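Local coordinates for naphthalene dioxygenase large subunit (Rhodococcus sp., PDB 2B1X), which is the large subunit of a Rieske-type non-haem iron dioxygenase, carrying a [2Fe-2S] cluster in one domain and an iron(III) ion in its catalytic domain, at residues Val122-Gly127 against Asn133-Ser138. Residues are numbered along the deposited sequence; the frame is centred on the assembly and turned at random.
Sequences VGVPAG and NQLKKS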
ATOM      1  N   VAL A 122     -11.696  33.558 -18.244  1.00 13.44           N
ATOM      2  CA  VAL A 122     -11.502  34.647 -19.225  1.00 14.15           C
ATOM      3  C   VAL A 122     -11.429  34.095 -20.630  1.00 14.33           C
ATOM      4  O   VAL A 122     -11.543  34.849 -21.605  1.00 14.52           O
ATOM      5  CB  VAL A 122     -10.206  35.502 -18.953  1.00 14.40           C
ATOM      6  CG1 VAL A 122     -10.299  36.280 -17.640  1.00 14.12           C
ATOM      7  CG2 VAL A 122      -8.950  34.613 -18.961  1.00 14.22           C
ATOM      8  N   GLY A 123     -11.227  32.781 -20.746  1.00 14.78           N
ATOM      9  CA  GLY A 123     -11.159  32.145 -22.055  1.00 14.95           C
ATOM     10  C   GLY A 123     -11.731  30.743 -22.155  1.00 14.87           C
ATOM     11  O   GLY A 123     -11.396  29.859 -21.367  1.00 15.69           O
ATOM     12  N   VAL A 124     -12.632  30.553 -23.112  1.00 15.12           N
ATOM     13  CA  VAL A 124     -13.217  29.250 -23.404  1.00 14.78           C
ATOM     14  C   VAL A 124     -12.987  28.904 -24.884  1.00 15.09           C
ATOM     15  O   VAL A 124     -13.468  29.637 -25.793  1.00 14.59           O
ATOM     16  CB  VAL A 124     -14.726  29.240 -23.004  1.00 15.66           C
ATOM     17  CG1 VAL A 124     -15.468  28.010 -23.520  1.00 14.47           C
ATOM     18  CG2 VAL A 124     -14.883  29.360 -21.442  1.00 16.22           C
ATOM     19  N   PRO A 125     -12.244  27.826 -25.160  1.00 14.98           N
ATOM     20  CA  PRO A 125     -12.085  27.365 -26.542  1.00 15.16           C
ATOM     21  C   PRO A 125     -13.442  26.984 -27.172  1.00 16.03           C
ATOM     22  O   PRO A 125     -14.283  26.359 -26.517  1.00 15.72           O
ATOM     23  CB  PRO A 125     -11.169  26.147 -26.396  1.00 15.37           C
ATOM     24  CG  PRO A 125     -10.399  26.440 -25.142  1.00 14.85           C
ATOM     25  CD  PRO A 125     -11.445  27.002 -24.220  1.00 14.79           C
ATOM     26  N   ALA A 126     -13.666  27.417 -28.414  1.00 16.64           N
ATOM     27  CA  ALA A 126     -14.914  27.141 -29.125  1.00 17.00           C
ATOM     28  C   ALA A 126     -16.130  27.823 -28.474  1.00 17.13           C
ATOM     29  O   ALA A 126     -17.259  27.339 -28.581  1.00 17.08           O
ATOM     30  CB  ALA A 126     -15.140  25.629 -29.252  1.00 16.91           C
ATOM     31  N   GLY A 127     -15.909  28.961 -27.842  1.00 17.45           N
ATOM     32  CA  GLY A 127     -16.988  29.687 -27.185  1.00 18.46           C
ATOM     33  C   GLY A 127     -18.149  29.946 -28.132  1.00 19.10           C
ATOM     34  O   GLY A 127     -19.325  29.964 -27.732  1.00 19.38           O
ATOM     35  N   ASN A 133     -21.891  31.158 -27.885  1.00 15.88           N
ATOM     36  CA  ASN A 133     -21.787  32.345 -27.019  1.00 17.15           C
ATOM     37  C   ASN A 133     -22.843  32.418 -25.892  1.00 17.16           C
ATOM     38  O   ASN A 133     -23.170  33.513 -25.380  1.00 17.55           O
ATOM     39  CB  ASN A 133     -21.772  33.632 -27.875  1.00 17.93           C
ATOM     40  CG  ASN A 133     -20.499  33.756 -28.725  1.00 20.08           C
ATOM     41  OD1 ASN A 133     -20.565  34.137 -29.895  1.00 23.59           O
ATOM     42  ND2 ASN A 133     -19.337  33.445 -28.128  1.00 23.40           N
ATOM     43  N   GLN A 134     -23.366  31.257 -25.490  1.00 16.37           N
ATOM     44  CA  GLN A 134     -24.393  31.196 -24.450  1.00 15.63           C
ATOM     45  C   GLN A 134     -23.822  30.908 -23.054  1.00 15.88           C
ATOM     46  O   GLN A 134     -24.554  30.977 -22.072  1.00 15.87           O
ATOM     47  CB  GLN A 134     -25.464  30.148 -24.755  1.00 15.30           C
ATOM     48  CG  GLN A 134     -26.195  30.326 -26.062  1.00 15.18           C
ATOM     49  CD  GLN A 134     -26.925  31.654 -26.128  1.00 16.47           C
ATOM     50  OE1 GLN A 134     -27.863  31.876 -25.365  1.00 16.61           O
ATOM     51  NE2 GLN A 134     -26.508  32.538 -27.043  1.00 15.81           N
ATOM     52  N   LEU A 135     -22.545  30.580 -22.975  1.00 15.76           N
ATOM     53  CA  LEU A 135     -21.915  30.322 -21.684  1.00 16.29           C
ATOM     54  C   LEU A 135     -21.553  31.625 -20.980  1.00 16.42           C
ATOM     55  O   LEU A 135     -20.774  32.432 -21.493  1.00 16.26           O
ATOM     56  CB  LEU A 135     -20.700  29.422 -21.837  1.00 16.29           C
ATOM     57  CG  LEU A 135     -20.028  28.939 -20.562  1.00 17.35           C
ATOM     58  CD1 LEU A 135     -20.773  27.778 -19.917  1.00 18.17           C
ATOM     59  CD2 LEU A 135     -18.597  28.560 -20.877  1.00 19.21           C
ATOM     60  N   LYS A 136     -22.146  31.833 -19.814  1.00 16.15           N
ATOM     61  CA  LYS A 136     -21.843  33.004 -19.008  1.00 16.25           C
ATOM     62  C   LYS A 136     -20.580  32.757 -18.197  1.00 15.79           C
ATOM     63  O   LYS A 136     -20.608  32.081 -17.149  1.00 15.11           O
ATOM     64  CB  LYS A 136     -22.997  33.328 -18.077  1.00 16.47           C
ATOM     65  CG  LYS A 136     -22.860  34.711 -17.423  1.00 18.32           C
ATOM     66  CD  LYS A 136     -24.132  35.081 -16.746  1.00 22.78           C
ATOM     67  CE  LYS A 136     -23.878  36.114 -15.669  1.00 25.03           C
ATOM     68  NZ  LYS A 136     -23.700  37.458 -16.274  1.00 28.10           N
ATOM     69  N   LYS A 137     -19.471  33.299 -18.682  1.00 15.50           N
ATOM     70  CA  LYS A 137     -18.171  33.035 -18.058  1.00 15.84           C
ATOM     71  C   LYS A 137     -18.111  33.353 -16.572  1.00 15.76           C
ATOM     72  O   LYS A 137     -17.538  32.569 -15.791  1.00 15.64           O
ATOM     73  CB  LYS A 137     -17.047  33.713 -18.836  1.00 15.54           C
ATOM     74  CG  LYS A 137     -16.866  33.111 -20.223  1.00 17.40           C
ATOM     75  CD  LYS A 137     -15.424  33.211 -20.710  1.00 19.87           C
ATOM     76  CE  LYS A 137     -15.141  34.606 -21.231  1.00 21.81           C
ATOM     77  NZ  LYS A 137     -15.933  34.864 -22.485  1.00 25.29           N
ATOM     78  N   SER A 138     -18.717  34.473 -16.169  1.00 15.52           N
ATOM     79  CA  SER A 138     -18.662  34.900 -14.759  1.00 15.82           C
ATOM     80  C   SER A 138     -19.431  33.972 -13.800  1.00 15.12           C
ATOM     81  O   SER A 138     -19.264  34.060 -12.590  1.00 15.61           O
ATOM     82  CB  SER A 138     -19.082  36.380 -14.559  1.00 15.54           C
ATOM     83  OG  SER A 138     -20.300  36.688 -15.215  1.00 17.63           O
TER
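Lys137 reaches across to Val122, Gly123 and Val124 where strand 121-123 of the Rieske domain runs out into a surface loop that doubles back on itself near the [2Fe-2S] cluster. Its CB points toward the opposite segment and CG follows, anti to the carbonyl carbon, before a bend at chi3 (-79°) folds the chain against the backbone. Lys137 CD rests 4.0 Å from Val124 CG2 and 4.2 Å from Gly123 N. Lys137 CE then passes 3.6 Å from Val122 O, a van der Waals approach to the peptide. A second bend, at chi4, sets Lys137 NZ about 4.5 Å from Val122 O, beyond hydrogen-bonding distance. Lysine suits this edge because its methylenes give valine and backbone an apolar flank, while its charge can probably stay toward solvent. Val122 and Gly123 share Thr114 as partner on the neighbouring strand, a classic beta bulge at the strand's end.

Val124 carries the apolar part of the contact. With CG1 anti to the backbone N (chi1 169°), Val124 CG2 lies 3.8 Å from Leu135 CD2; branching at CB lets CG1 approach that methyl too. The two side chains cross at about a right angle. Trp113, a residue of the cluster pocket, touches Val124 as well, and the valine side chain is about 8 Å from the cluster.

From Val124 to Gly127 a type II turn redirects the chain; Pro125, its phi fixed by the ring, suits the second position, and its O is hydrogen-bonded to Tyr215 OH of the second subunit. Asn133 has a left-handed backbone, which asparagine tolerates well, and fastens the far end: Asn133 N donates to Gly127 O at 2.8 Å, with an N-H...O angle of 158°.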